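Local coordinates for dihydrodipicolinate synthase (PDB 4XKY), which probably works as a Schiff-base-forming lyase of the DapA family, with pyruvate as the likely substrate or product held in a TIM-barrel active site, at residues L54-K57 / L58-M62; E61-K64 / N65-I69; E87-N90 / L91-A95; R236-E239 / K240-I244; S257-K260 / G261-A265. One frame throughout, in Å; residues are numbered along the deposited sequence.

How the contacts relate
The five contacts are turns of four helices, running from residue 54 to residue 265. Contacts 1 and 2 follow each other on helix 56-70 and share Glu-61 and Met-62. Contact 3 lies on helix 85-97, the next helix of the parallel barrel; its centre is about 12 Å from that of contact 1 and 14 Å from that of contact 2, and it touches both. Contacts 4 and 5, on the successive helices 231-247 and 257-268 near the C-terminus, have centres about 17 Å apart. Contact 4 lies across the chain's centre from the first three. Contacts 1 to 3 join two neighbouring barrel helices, Tyr-56 OH reaching Asn-90, while contact 5 brings Tyr-258 to the predicted pyruvate site.

Contact 1: residues L54-K57 / L58-M62; sequences LSYK and LRMEM
Leu-58 opens the second segment at an N-cap: its backbone N donates to Ser-55 OG at 3.1 Å, closing the first turn of helix 56-70 in a barrel beta-alpha-beta unit. Ser-55 OG also bonds to Asp-20, so the cap is itself held in place. Farther out on Leu-58, CD2 meets Leu-54 CD2 at 3.9 Å. Arg-59 comes next, its chain bent at chi3 (77°), which brings the guanidinium beside Tyr-56. The two planes stand 86° apart: Tyr-56 CE1 is over the guanidinium face, while Arg-59 NH1 sits at the ring's edge, 3.8 Å from Tyr-56 CD1. This Arg-59 nitrogen forms a salt bridge with Asp-82 and also donates to water 1, which in turn donates to Leu-54 O. Met-60 then makes a Met-aromatic contact, its SD 4.4 Å from the Tyr-56 ring centroid and oblique to the ring. Replacing Met-60 with an alanine would probably open a gap beside this ring and beside Leu-91 and Leu-94 of helix 85-97. Last, Glu-61 brings OE2 alongside the aliphatic chain of Lys-57, 3.7 Å from Lys-57 CE, while its CG rests 3.3 Å from Lys-57 O.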
loop_
_atom_site.group_PDB
_atom_site.type_symbol
_atom_site.label_atom_id
_atom_site.label_comp_id
_atom_site.label_asym_id
_atom_site.label_seq_id
_atom_site.Cartn_x
_atom_site.Cartn_y
_atom_site.Cartn_z
ATOM N N LEU A 54 17.977 6.472 16.706
ATOM C CA LEU A 54 19.022 6.649 17.721
ATOM C C LEU A 54 19.737 5.356 18.009
ATOM O O LEU A 54 19.169 4.290 17.898
ATOM C CB LEU A 54 18.408 7.157 19.020
ATOM C CG LEU A 54 17.686 8.498 18.888
ATOM C CD1 LEU A 54 17.183 8.957 20.233
ATOM C CD2 LEU A 54 18.544 9.569 18.236
ATOM N N SER A 55 21.002 5.464 18.381
ATOM C CA SER A 55 21.778 4.312 18.783
ATOM C C SER A 55 21.208 3.696 20.075
ATOM O O SER A 55 20.479 4.341 20.834
ATOM C CB SER A 55 23.230 4.722 19.014
ATOM O OG SER A 55 23.357 5.409 20.255
ATOM N N TYR A 56 21.552 2.441 20.317
ATOM C CA TYR A 56 21.155 1.772 21.557
ATOM C C TYR A 56 21.658 2.505 22.770
ATOM O O TYR A 56 20.954 2.658 23.741
ATOM C CB TYR A 56 21.741 0.366 21.606
ATOM C CG TYR A 56 20.897 -0.563 22.428
ATOM C CD1 TYR A 56 19.636 -0.929 21.979
ATOM C CD2 TYR A 56 21.335 -1.064 23.647
ATOM C CE1 TYR A 56 18.833 -1.779 22.706
ATOM C CE2 TYR A 56 20.534 -1.920 24.386
ATOM C CZ TYR A 56 19.280 -2.268 23.900
ATOM O OH TYR A 56 18.433 -3.107 24.566
ATOM N N LYS A 57 22.901 2.955 22.722
ATOM C CA LYS A 57 23.454 3.730 23.814
ATOM C C LYS A 57 22.586 4.936 24.135
ATOM O O LYS A 57 22.247 5.187 25.300
ATOM C CB LYS A 57 24.876 4.175 23.473
ATOM C CG LYS A 57 25.578 4.958 24.575
ATOM C CD LYS A 57 26.815 5.658 24.023
ATOM C CE LYS A 57 26.495 7.057 23.510
ATOM N NZ LYS A 57 27.646 7.636 22.768
ATOM N N LEU A 58 22.198 5.682 23.109
ATOM C CA LEU A 58 21.429 6.900 23.353
ATOM C C LEU A 58 20.048 6.600 23.897
ATOM O O LEU A 58 19.591 7.272 24.801
ATOM C CB LEU A 58 21.334 7.727 22.092
ATOM C CG LEU A 58 21.071 9.211 22.178
ATOM C CD1 LEU A 58 21.903 9.881 23.235
ATOM C CD2 LEU A 58 21.395 9.805 20.831
ATOM N N ARG A 59 19.406 5.558 23.390
ATOM C CA ARG A 59 18.125 5.139 23.939
ATOM C C ARG A 59 18.298 4.810 25.449
ATOM O O ARG A 59 17.476 5.189 26.265
ATOM C CB ARG A 59 17.573 3.956 23.152
ATOM C CG ARG A 59 17.217 4.317 21.722
ATOM C CD ARG A 59 17.242 3.118 20.797
ATOM N NE ARG A 59 16.048 2.299 20.966
ATOM C CZ ARG A 59 15.894 1.087 20.449
ATOM N NH1 ARG A 59 16.880 0.531 19.737
ATOM N NH2 ARG A 59 14.764 0.422 20.667
ATOM N N MET A 60 19.381 4.137 25.817
ATOM C CA MET A 60 19.597 3.814 27.234
ATOM C C MET A 60 19.820 5.059 28.082
ATOM O O MET A 60 19.263 5.166 29.166
ATOM C CB MET A 60 20.725 2.811 27.417
ATOM C CG MET A 60 20.325 1.446 26.877
ATOM S SD MET A 60 21.493 0.072 27.031
ATOM C CE MET A 60 23.054 0.805 26.542
ATOM N N GLU A 61 20.593 6.010 27.575
ATOM C CA GLU A 61 20.802 7.263 28.283
ATOM C C GLU A 61 19.512 8.064 28.456
ATOM O O GLU A 61 19.318 8.685 29.487
ATOM C CB GLU A 61 21.860 8.097 27.590
ATOM C CG GLU A 61 23.209 7.404 27.602
ATOM C CD GLU A 61 24.314 8.215 26.963
ATOM O OE1 GLU A 61 24.028 9.286 26.383
ATOM O OE2 GLU A 61 25.472 7.757 27.018
ATOM N N MET A 62 18.630 8.034 27.465
ATOM C CA MET A 62 17.385 8.753 27.589
ATOM C C MET A 62 16.561 8.158 28.719
ATOM O O MET A 62 15.995 8.886 29.502
ATOM C CB MET A 62 16.582 8.707 26.302
ATOM C CG MET A 62 15.218 9.417 26.335
ATOM S SD MET A 62 15.336 11.185 26.708
ATOM C CE MET A 62 13.614 11.656 26.635
HETATM O O HOH W 1 19.204 1.648 18.186
#

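Contact 2: residues E61-K64 / N65-I69; sequences EMIK and NTCRI
Asn-65 turns back along helix 56-70 to the carbonyl of Glu-61, one turn earlier, and its side chain can be followed outward atom by atom. CB already lies 3.4 Å from Glu-61 O. CG, placed anti to the carbonyl carbon (chi1 -77°), turns the amide toward that same oxygen. At one branch of the tip, ND2 donates to Glu-61 O at 3.0 Å, with the acceptor almost in the amide plane. Because Asn-65 N bonds to Glu-61 O too, the carbonyl is gripped by two donors arriving from opposite faces of its plane. On the other branch, OD1 accepts from Arg-68 NH2 at 2.8 Å and 174°, on a lone pair and within the guanidinium plane. A leucine in place of Asn-65 would probably leave Arg-68 NH2 without this acceptor and Glu-61 O with the backbone amide as its one donor from this residue.

Thr-66 repeats the double grip on the buried side: OG1 donates to Met-62 O at 2.8 Å, and Thr-66 N reaches that oxygen from the opposite face. The Met-62 chain bends at chi2 (60°), which brings CE to 3.5 Å from Thr-66 OG1, while both side chains pack on Val-44 of the barrel strand. Successive carbonyls thus bind a side-chain donor besides the usual helical amide, and the Asn-65 amide and Thr-66 hydroxyl each find a partner inside the helix, the latter against Val-44.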
loop_
_atom_site.group_PDB
_atom_site.type_symbol
_atom_site.label_atom_id
_atom_site.label_comp_id
_atom_site.label_asym_id
_atom_site.label_seq_id
_atom_site.Cartn_x
_atom_site.Cartn_y
_atom_site.Cartn_z
ATOM N N GLU A 61 20.593 6.010 27.575
ATOM C CA GLU A 61 20.802 7.263 28.283
ATOM C C GLU A 61 19.512 8.064 28.456
ATOM O O GLU A 61 19.318 8.685 29.487
ATOM C CB GLU A 61 21.860 8.097 27.590
ATOM C CG GLU A 61 23.209 7.404 27.602
ATOM C CD GLU A 61 24.314 8.215 26.963
ATOM O OE1 GLU A 61 24.028 9.286 26.383
ATOM O OE2 GLU A 61 25.472 7.757 27.018
ATOM N N MET A 62 18.630 8.034 27.465
ATOM C CA MET A 62 17.385 8.753 27.589
ATOM C C MET A 62 16.561 8.158 28.719
ATOM O O MET A 62 15.995 8.886 29.502
ATOM C CB MET A 62 16.582 8.707 26.302
ATOM C CG MET A 62 15.218 9.417 26.335
ATOM S SD MET A 62 15.336 11.185 26.708
ATOM C CE MET A 62 13.614 11.656 26.635
ATOM N N ILE A 63 16.468 6.833 28.768
ATOM C CA ILE A 63 15.749 6.157 29.825
ATOM C C ILE A 63 16.319 6.487 31.206
ATOM O O ILE A 63 15.572 6.867 32.107
ATOM C CB ILE A 63 15.783 4.643 29.597
ATOM C CG1 ILE A 63 14.921 4.293 28.386
ATOM C CG2 ILE A 63 15.284 3.864 30.817
ATOM C CD1 ILE A 63 15.198 2.911 27.835
ATOM N N LYS A 64 17.632 6.310 31.368
ATOM C CA LYS A 64 18.293 6.546 32.650
ATOM C C LYS A 64 18.124 7.986 33.102
ATOM O O LYS A 64 17.639 8.232 34.196
ATOM C CB LYS A 64 19.787 6.234 32.584
ATOM C CG LYS A 64 20.170 4.773 32.329
ATOM C CD LYS A 64 21.654 4.562 32.677
ATOM C CE LYS A 64 22.393 3.579 31.775
ATOM N NZ LYS A 64 22.795 4.196 30.473
ATOM N N ASN A 65 18.515 8.948 32.278
ATOM C CA ASN A 65 18.322 10.359 32.669
ATOM C C ASN A 65 16.867 10.735 32.938
ATOM O O ASN A 65 16.596 11.500 33.861
ATOM C CB ASN A 65 18.920 11.323 31.639
ATOM C CG ASN A 65 20.412 11.411 31.742
ATOM O OD1 ASN A 65 20.948 12.203 32.520
ATOM N ND2 ASN A 65 21.100 10.551 31.007
ATOM N N THR A 66 15.923 10.234 32.130
ATOM C CA THR A 66 14.515 10.593 32.355
ATOM C C THR A 66 14.035 10.091 33.758
ATOM O O THR A 66 13.374 10.812 34.504
ATOM C CB THR A 66 13.595 10.091 31.235
ATOM O OG1 THR A 66 13.949 10.713 29.994
ATOM C CG2 THR A 66 12.171 10.457 31.551
ATOM N N CYS A 67 14.375 8.860 34.113
ATOM C CA CYS A 67 13.973 8.328 35.418
ATOM C C CYS A 67 14.685 9.086 36.539
ATOM O O CYS A 67 14.046 9.442 37.512
ATOM C CB CYS A 67 14.256 6.847 35.539
ATOM S SG CYS A 67 13.362 5.793 34.392
ATOM N N ARG A 68 15.978 9.374 36.377
ATOM C CA ARG A 68 16.728 10.137 37.381
ATOM C C ARG A 68 16.075 11.487 37.633
ATOM O O ARG A 68 15.820 11.871 38.782
ATOM C CB ARG A 68 18.184 10.369 36.941
ATOM C CG ARG A 68 18.974 11.273 37.894
ATOM C CD ARG A 68 20.417 11.552 37.475
ATOM N NE ARG A 68 20.471 12.163 36.152
ATOM C CZ ARG A 68 20.198 13.437 35.880
ATOM N NH1 ARG A 68 19.857 14.298 36.831
ATOM N NH2 ARG A 68 20.268 13.846 34.628
ATOM N N ILE A 69 15.792 12.199 36.548
ATOM C CA ILE A 69 15.308 13.578 36.643
ATOM C C ILE A 69 13.881 13.636 37.175
ATOM O O ILE A 69 13.550 14.508 37.964
ATOM C CB ILE A 69 15.385 14.316 35.282
ATOM C CG1 ILE A 69 16.836 14.411 34.822
ATOM C CG2 ILE A 69 14.756 15.713 35.383
ATOM C CD1 ILE A 69 16.984 14.751 33.351
#

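Contact 3: residues E87-N90 / L91-A95; sequences ESVN and LACLA
Leu-91 and Glu-87 meet on the tight side of helix 85-97, which belongs to the barrel's beta-alpha-beta unit between strands 76-79 and 102-105. Leu-91 CG settles 3.6 Å from Glu-87 O, while Leu-91 N donates to that same oxygen. With CG anti to its carbonyl carbon (chi1 -69°), the isobutyl group leans back over the preceding turn and packs against Tyr-56 and Arg-59 of helix 56-70. Glu-87, though buried, spends its carboxylate elsewhere, through OE2 on the backbone of a neighbouring subunit. Ala-92, also buried, has CB 3.4 Å from Val-89 O, and the residue packs on Pro-130. Ser-88 is covered as well, its OG bonded to Ile-80 O.

The other side, where Val-89, Asn-90 and Cys-93 are partly exposed, is looser. Val-89 holds CG1 anti to the backbone N (chi1 169°), so this branch points along the helix toward the next turn, yet it reaches Cys-93 SG only at 4.2 Å. Asn-90 sends its amide to another helix, where ND2 bonds to Tyr-56 OH, and its side chain lends little to the next turn. Regular amide-to-carbonyl bonds therefore supply most of the cohesion on the looser face. There Cys-93 SG, anti to its own carbonyl carbon, lies 3.4 Å from Val-89 O.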
loop_
_atom_site.group_PDB
_atom_site.type_symbol
_atom_site.label_atom_id
_atom_site.label_comp_id
_atom_site.label_asym_id
_atom_site.label_seq_id
_atom_site.Cartn_x
_atom_site.Cartn_y
_atom_site.Cartn_z
ATOM N N GLU A 87 16.790 -7.311 22.346
ATOM C CA GLU A 87 17.055 -5.903 22.643
ATOM C C GLU A 87 15.877 -5.229 23.355
ATOM O O GLU A 87 16.053 -4.439 24.283
ATOM C CB GLU A 87 17.396 -5.127 21.353
ATOM C CG GLU A 87 18.642 -5.606 20.617
ATOM C CD GLU A 87 19.891 -5.621 21.467
ATOM O OE1 GLU A 87 19.904 -4.940 22.512
ATOM O OE2 GLU A 87 20.855 -6.337 21.105
ATOM N N SER A 88 14.670 -5.559 22.917
ATOM C CA SER A 88 13.477 -5.044 23.559
ATOM C C SER A 88 13.393 -5.434 25.065
ATOM O O SER A 88 13.153 -4.576 25.934
ATOM C CB SER A 88 12.245 -5.487 22.767
ATOM O OG SER A 88 11.070 -5.037 23.399
ATOM N N VAL A 89 13.624 -6.714 25.369
ATOM C CA VAL A 89 13.599 -7.182 26.745
ATOM C C VAL A 89 14.701 -6.469 27.555
ATOM O O VAL A 89 14.467 -6.054 28.680
ATOM C CB VAL A 89 13.728 -8.718 26.817
ATOM C CG1 VAL A 89 13.977 -9.174 28.257
ATOM C CG2 VAL A 89 12.459 -9.368 26.244
ATOM N N ASN A 90 15.873 -6.275 26.962
ATOM C CA ASN A 90 16.954 -5.585 27.649
ATOM C C ASN A 90 16.557 -4.138 28.024
ATOM O O ASN A 90 16.898 -3.662 29.106
ATOM C CB ASN A 90 18.229 -5.634 26.793
ATOM C CG ASN A 90 19.391 -4.898 27.433
ATOM O OD1 ASN A 90 19.983 -5.376 28.392
ATOM N ND2 ASN A 90 19.711 -3.721 26.911
ATOM N N LEU A 91 15.824 -3.443 27.151
ATOM C CA LEU A 91 15.413 -2.080 27.468
ATOM C C LEU A 91 14.395 -2.080 28.585
ATOM O O LEU A 91 14.431 -1.177 29.446
ATOM C CB LEU A 91 14.820 -1.343 26.272
ATOM C CG LEU A 91 15.769 -0.985 25.135
ATOM C CD1 LEU A 91 14.989 -0.300 24.026
ATOM C CD2 LEU A 91 16.909 -0.094 25.609
ATOM N N ALA A 92 13.479 -3.054 28.549
ATOM C CA ALA A 92 12.501 -3.217 29.627
ATOM C C ALA A 92 13.187 -3.423 30.977
ATOM O O ALA A 92 12.812 -2.779 31.934
ATOM C CB ALA A 92 11.551 -4.367 29.358
ATOM N N CYS A 93 14.179 -4.310 31.056
ATOM C CA CYS A 93 14.913 -4.532 32.320
ATOM C C CYS A 93 15.660 -3.286 32.806
ATOM O O CYS A 93 15.694 -2.996 34.003
ATOM C CB CYS A 93 15.869 -5.712 32.192
ATOM S SG CYS A 93 14.949 -7.240 31.850
ATOM N N LEU A 94 16.243 -2.552 31.867
ATOM C CA LEU A 94 16.906 -1.306 32.172
ATOM C C LEU A 94 15.888 -0.316 32.732
ATOM O O LEU A 94 16.101 0.275 33.784
ATOM C CB LEU A 94 17.557 -0.744 30.915
ATOM C CG LEU A 94 18.176 0.630 31.170
ATOM C CD1 LEU A 94 19.558 0.440 31.774
ATOM C CD2 LEU A 94 18.251 1.473 29.914
ATOM N N ALA A 95 14.771 -0.160 32.033
ATOM C CA ALA A 95 13.650 0.632 32.532
ATOM C C ALA A 95 13.271 0.250 33.964
ATOM O O ALA A 95 13.186 1.129 34.830
ATOM C CB ALA A 95 12.443 0.515 31.611
#

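Contact 4: residues R236-E239 / K240-I244; sequences RLQE and KVMQI
Gln-238 and Met-242, one turn apart on helix 231-247, run side by side and point the same way. The amide nitrogen of Gln-238 does the touching: NE2 lies 3.5 Å from Met-242 SD and 3.7 Å from Met-242 CG. Bends at chi2 in both chains, 65° in the glutamine and -46° in the methionine, set these groups abreast. In the backbone between them, Met-242 N donates to Gln-238 O at 2.7 Å.

On the exposed flank, Arg-236 and Lys-240 also lie alongside each other. Arg-236 NH1 comes to 3.5 Å from the carbon Lys-240 CE. The like-charged ends, Arg-236 NH1 and Lys-240 NZ, are 4.0 Å apart. Water 2 accepts from both, at 2.9 Å from Arg-236 NH1 and only weakly from Lys-240. Leu-237 CD2 lies over one face of the Arg-236 guanidinium, toward its rim.

Outside this first shell, Gln-238 NE2 donates to Glu-194 O, which fixes the amide beside the sulfur, while an aromatic side chain of a neighbouring subunit packs on Met-242. Arg-236 NH2 forms a salt bridge with Glu-233. This C-terminal helix, away from the predicted active-site residues, packs through Leu-237 and Val-241 on Leu-218 and Leu-222 of helix 216-227. The carboxylate and the shared water probably temper the repulsion between the two cations, allowing their chains to lie together on the helix surface.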
loop_
_atom_site.group_PDB
_atom_site.type_symbol
_atom_site.label_atom_id
_atom_site.label_comp_id
_atom_site.label_asym_id
_atom_site.label_seq_id
_atom_site.Cartn_x
_atom_site.Cartn_y
_atom_site.Cartn_z
ATOM N N ARG A 236 -12.919 26.423 21.872
ATOM C CA ARG A 236 -11.907 27.467 21.910
ATOM C C ARG A 236 -10.511 26.867 21.832
ATOM O O ARG A 236 -9.659 27.336 21.063
ATOM C CB ARG A 236 -12.038 28.268 23.205
ATOM C CG ARG A 236 -11.189 29.533 23.224
ATOM C CD ARG A 236 -11.487 30.384 24.443
ATOM N NE ARG A 236 -11.016 29.783 25.688
ATOM C CZ ARG A 236 -9.753 29.796 26.110
ATOM N NH1 ARG A 236 -8.794 30.362 25.382
ATOM N NH2 ARG A 236 -9.444 29.239 27.274
ATOM N N LEU A 237 -10.297 25.823 22.636
ATOM C CA LEU A 237 -8.981 25.189 22.758
ATOM C C LEU A 237 -8.663 24.295 21.570
ATOM O O LEU A 237 -7.513 24.232 21.145
ATOM C CB LEU A 237 -8.870 24.424 24.076
ATOM C CG LEU A 237 -8.985 25.332 25.312
ATOM C CD1 LEU A 237 -8.923 24.539 26.610
ATOM C CD2 LEU A 237 -7.925 26.427 25.323
ATOM N N GLN A 238 -9.669 23.613 21.025
ATOM C CA GLN A 238 -9.463 22.838 19.799
ATOM C C GLN A 238 -8.932 23.734 18.656
ATOM O O GLN A 238 -8.066 23.310 17.880
ATOM C CB GLN A 238 -10.747 22.091 19.382
ATOM C CG GLN A 238 -10.626 21.236 18.124
ATOM C CD GLN A 238 -9.668 20.060 18.288
ATOM O OE1 GLN A 238 -9.109 19.831 19.368
ATOM N NE2 GLN A 238 -9.470 19.314 17.216
ATOM N N GLU A 239 -9.422 24.966 18.562
ATOM C CA GLU A 239 -8.972 25.869 17.500
ATOM C C GLU A 239 -7.486 26.186 17.645
ATOM O O GLU A 239 -6.774 26.275 16.641
ATOM C CB GLU A 239 -9.792 27.168 17.446
ATOM C CG GLU A 239 -9.251 28.188 16.427
ATOM C CD GLU A 239 -10.265 29.235 15.961
ATOM O OE1 GLU A 239 -11.253 29.500 16.677
ATOM O OE2 GLU A 239 -10.066 29.820 14.869
ATOM N N LYS A 240 -7.023 26.359 18.882
ATOM C CA LYS A 240 -5.601 26.588 19.131
ATOM C C LYS A 240 -4.783 25.339 18.785
ATOM O O LYS A 240 -3.761 25.430 18.099
ATOM C CB LYS A 240 -5.349 26.978 20.589
ATOM C CG LYS A 240 -5.837 28.366 20.972
ATOM C CD LYS A 240 -5.346 28.704 22.378
ATOM C CE LYS A 240 -6.225 29.717 23.094
ATOM N NZ LYS A 240 -5.913 31.097 22.636
ATOM N N VAL A 241 -5.215 24.177 19.271
ATOM C CA VAL A 241 -4.576 22.935 18.869
ATOM C C VAL A 241 -4.547 22.812 17.350
ATOM O O VAL A 241 -3.510 22.455 16.798
ATOM C CB VAL A 241 -5.231 21.703 19.513
ATOM C CG1 VAL A 241 -4.707 20.413 18.898
ATOM C CG2 VAL A 241 -4.919 21.690 20.999
ATOM N N MET A 242 -5.636 23.141 16.649
ATOM C CA MET A 242 -5.605 22.960 15.185
ATOM C C MET A 242 -4.709 23.991 14.495
ATOM O O MET A 242 -4.121 23.702 13.452
ATOM C CB MET A 242 -7.000 22.890 14.553
ATOM C CG MET A 242 -7.818 21.646 14.912
ATOM S SD MET A 242 -6.995 20.029 14.818
ATOM C CE MET A 242 -6.568 20.028 13.073
ATOM N N GLN A 243 -4.558 25.165 15.093
ATOM C CA GLN A 243 -3.626 26.157 14.573
ATOM C C GLN A 243 -2.158 25.701 14.712
ATOM O O GLN A 243 -1.354 25.879 13.803
ATOM C CB GLN A 243 -3.834 27.500 15.279
ATOM C CG GLN A 243 -3.102 28.629 14.572
ATOM C CD GLN A 243 -3.269 29.956 15.267
ATOM O OE1 GLN A 243 -4.167 30.130 16.059
ATOM N NE2 GLN A 243 -2.381 30.891 14.987
ATOM N N ILE A 244 -1.819 25.121 15.858
ATOM C CA ILE A 244 -0.474 24.583 16.093
ATOM C C ILE A 244 -0.196 23.540 15.028
ATOM O O ILE A 244 0.836 23.572 14.354
ATOM C CB ILE A 244 -0.377 23.950 17.491
ATOM C CG1 ILE A 244 -0.346 25.035 18.556
ATOM C CG2 ILE A 244 0.856 23.078 17.614
ATOM C CD1 ILE A 244 -0.801 24.538 19.900
HETATM O O HOH W 2 -8.931 32.247 23.152
#

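Contact 5: residues S257-K260 / G261-A265; sequences SYLK and GLKCA
Tyr-258 and Leu-262 are brought alongside by similar first torsions, each CG standing anti to its backbone N (chi1 158° and -169°), so the two chains leave helix 257-268 in the same direction. This C-terminal helix follows the barrel of the DapA fold, and here one of its faces turns toward the active site. Leu-262 CD2 reaches the far end of the tyrosine, 4.0 Å from Tyr-258 OH and 4.2 Å from Tyr-258 CZ, approaching the ring obliquely. The hydroxyl is hydrogen-bonded to Thr-48, a probable pyruvate-binding residue, and the ring meets Tyr-249 edge-to-face. Leucine, threonine and the second tyrosine thus position the Tyr-258 ring beside the predicted substrate site.

On the adjoining turn, Gly-261 N donates to Ser-257 O at 3.0 Å from above the carbonyl plane. Leu-262 N makes the next bond, to Tyr-258 O, almost straight at 172°. Along another face, Lys-263 is nearly straight beyond CG; its CG lies 4.3 Å from Leu-259 CD1. The extended chain carries the buried ammonium to a salt bridge with Glu-50 and to the carbonyl oxygens of Thr-14 and Tyr-275, so the charge is well satisfied away from the turn. On the side that packs against helix 285-298, Cys-264 rests close to the preceding turn, its CB only 3.1 Å from Lys-260 O.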
loop_
_atom_site.group_PDB
_atom_site.type_symbol
_atom_site.label_atom_id
_atom_site.label_comp_id
_atom_site.label_asym_id
_atom_site.label_seq_id
_atom_site.Cartn_x
_atom_site.Cartn_y
_atom_site.Cartn_z
ATOM N N SER A 257 8.456 16.937 8.916
ATOM C CA SER A 257 8.139 18.300 9.326
ATOM C C SER A 257 7.566 18.421 10.740
ATOM O O SER A 257 7.784 19.443 11.412
ATOM C CB SER A 257 7.196 18.974 8.322
ATOM O OG SER A 257 6.103 18.135 8.048
ATOM N N TYR A 258 6.832 17.412 11.194
ATOM C CA TYR A 258 6.299 17.435 12.554
ATOM C C TYR A 258 7.436 17.507 13.571
ATOM O O TYR A 258 7.488 18.389 14.383
ATOM C CB TYR A 258 5.395 16.233 12.811
ATOM C CG TYR A 258 5.205 15.861 14.258
ATOM C CD1 TYR A 258 4.454 16.642 15.120
ATOM C CD2 TYR A 258 5.742 14.683 14.755
ATOM C CE1 TYR A 258 4.262 16.267 16.449
ATOM C CE2 TYR A 258 5.560 14.295 16.069
ATOM C CZ TYR A 258 4.833 15.096 16.921
ATOM O OH TYR A 258 4.660 14.687 18.231
ATOM N N LEU A 259 8.371 16.590 13.461
ATOM C CA LEU A 259 9.477 16.484 14.403
ATOM C C LEU A 259 10.403 17.715 14.354
ATOM O O LEU A 259 10.774 18.270 15.382
ATOM C CB LEU A 259 10.258 15.223 14.086
ATOM C CG LEU A 259 11.566 15.091 14.852
ATOM C CD1 LEU A 259 11.295 14.859 16.328
ATOM C CD2 LEU A 259 12.415 13.993 14.254
ATOM N N LYS A 260 10.772 18.123 13.151
ATOM C CA LYS A 260 11.623 19.272 12.966
ATOM C C LYS A 260 10.998 20.541 13.521
ATOM O O LYS A 260 11.681 21.361 14.093
ATOM C CB LYS A 260 11.966 19.440 11.493
ATOM C CG LYS A 260 12.951 18.397 11.037
ATOM C CD LYS A 260 12.827 18.034 9.574
ATOM C CE LYS A 260 13.796 18.736 8.687
ATOM N NZ LYS A 260 14.205 17.768 7.632
ATOM N N GLY A 261 9.703 20.705 13.291
ATOM C CA GLY A 261 8.984 21.860 13.765
ATOM C C GLY A 261 8.868 21.889 15.265
ATOM O O GLY A 261 9.151 22.920 15.895
ATOM N N LEU A 262 8.437 20.773 15.841
ATOM C CA LEU A 262 8.375 20.640 17.293
ATOM C C LEU A 262 9.704 20.965 17.946
ATOM O O LEU A 262 9.786 21.775 18.841
ATOM C CB LEU A 262 8.013 19.211 17.661
ATOM C CG LEU A 262 7.656 18.924 19.102
ATOM C CD1 LEU A 262 6.441 19.738 19.486
ATOM C CD2 LEU A 262 7.355 17.439 19.266
ATOM N N LYS A 263 10.768 20.337 17.475
ATOM C CA LYS A 263 12.079 20.581 18.065
ATOM C C LYS A 263 12.573 22.031 17.834
ATOM O O LYS A 263 13.159 22.638 18.724
ATOM C CB LYS A 263 13.090 19.540 17.580
ATOM C CG LYS A 263 13.031 18.217 18.334
ATOM C CD LYS A 263 14.331 17.453 18.125
ATOM C CE LYS A 263 14.499 16.336 19.128
ATOM N NZ LYS A 263 15.785 15.588 18.971
ATOM N N CYS A 264 12.332 22.580 16.646
ATOM C CA CYS A 264 12.660 23.975 16.383
ATOM C C CYS A 264 11.926 24.886 17.401
ATOM O O CYS A 264 12.538 25.750 18.070
ATOM C CB CYS A 264 12.270 24.328 14.959
ATOM S SG CYS A 264 12.784 25.973 14.491
ATOM N N ALA A 265 10.622 24.648 17.548
ATOM C CA ALA A 265 9.820 25.434 18.479
ATOM C C ALA A 265 10.336 25.315 19.907
ATOM O O ALA A 265 10.412 26.336 20.585
ATOM C CB ALA A 265 8.362 25.038 18.434
#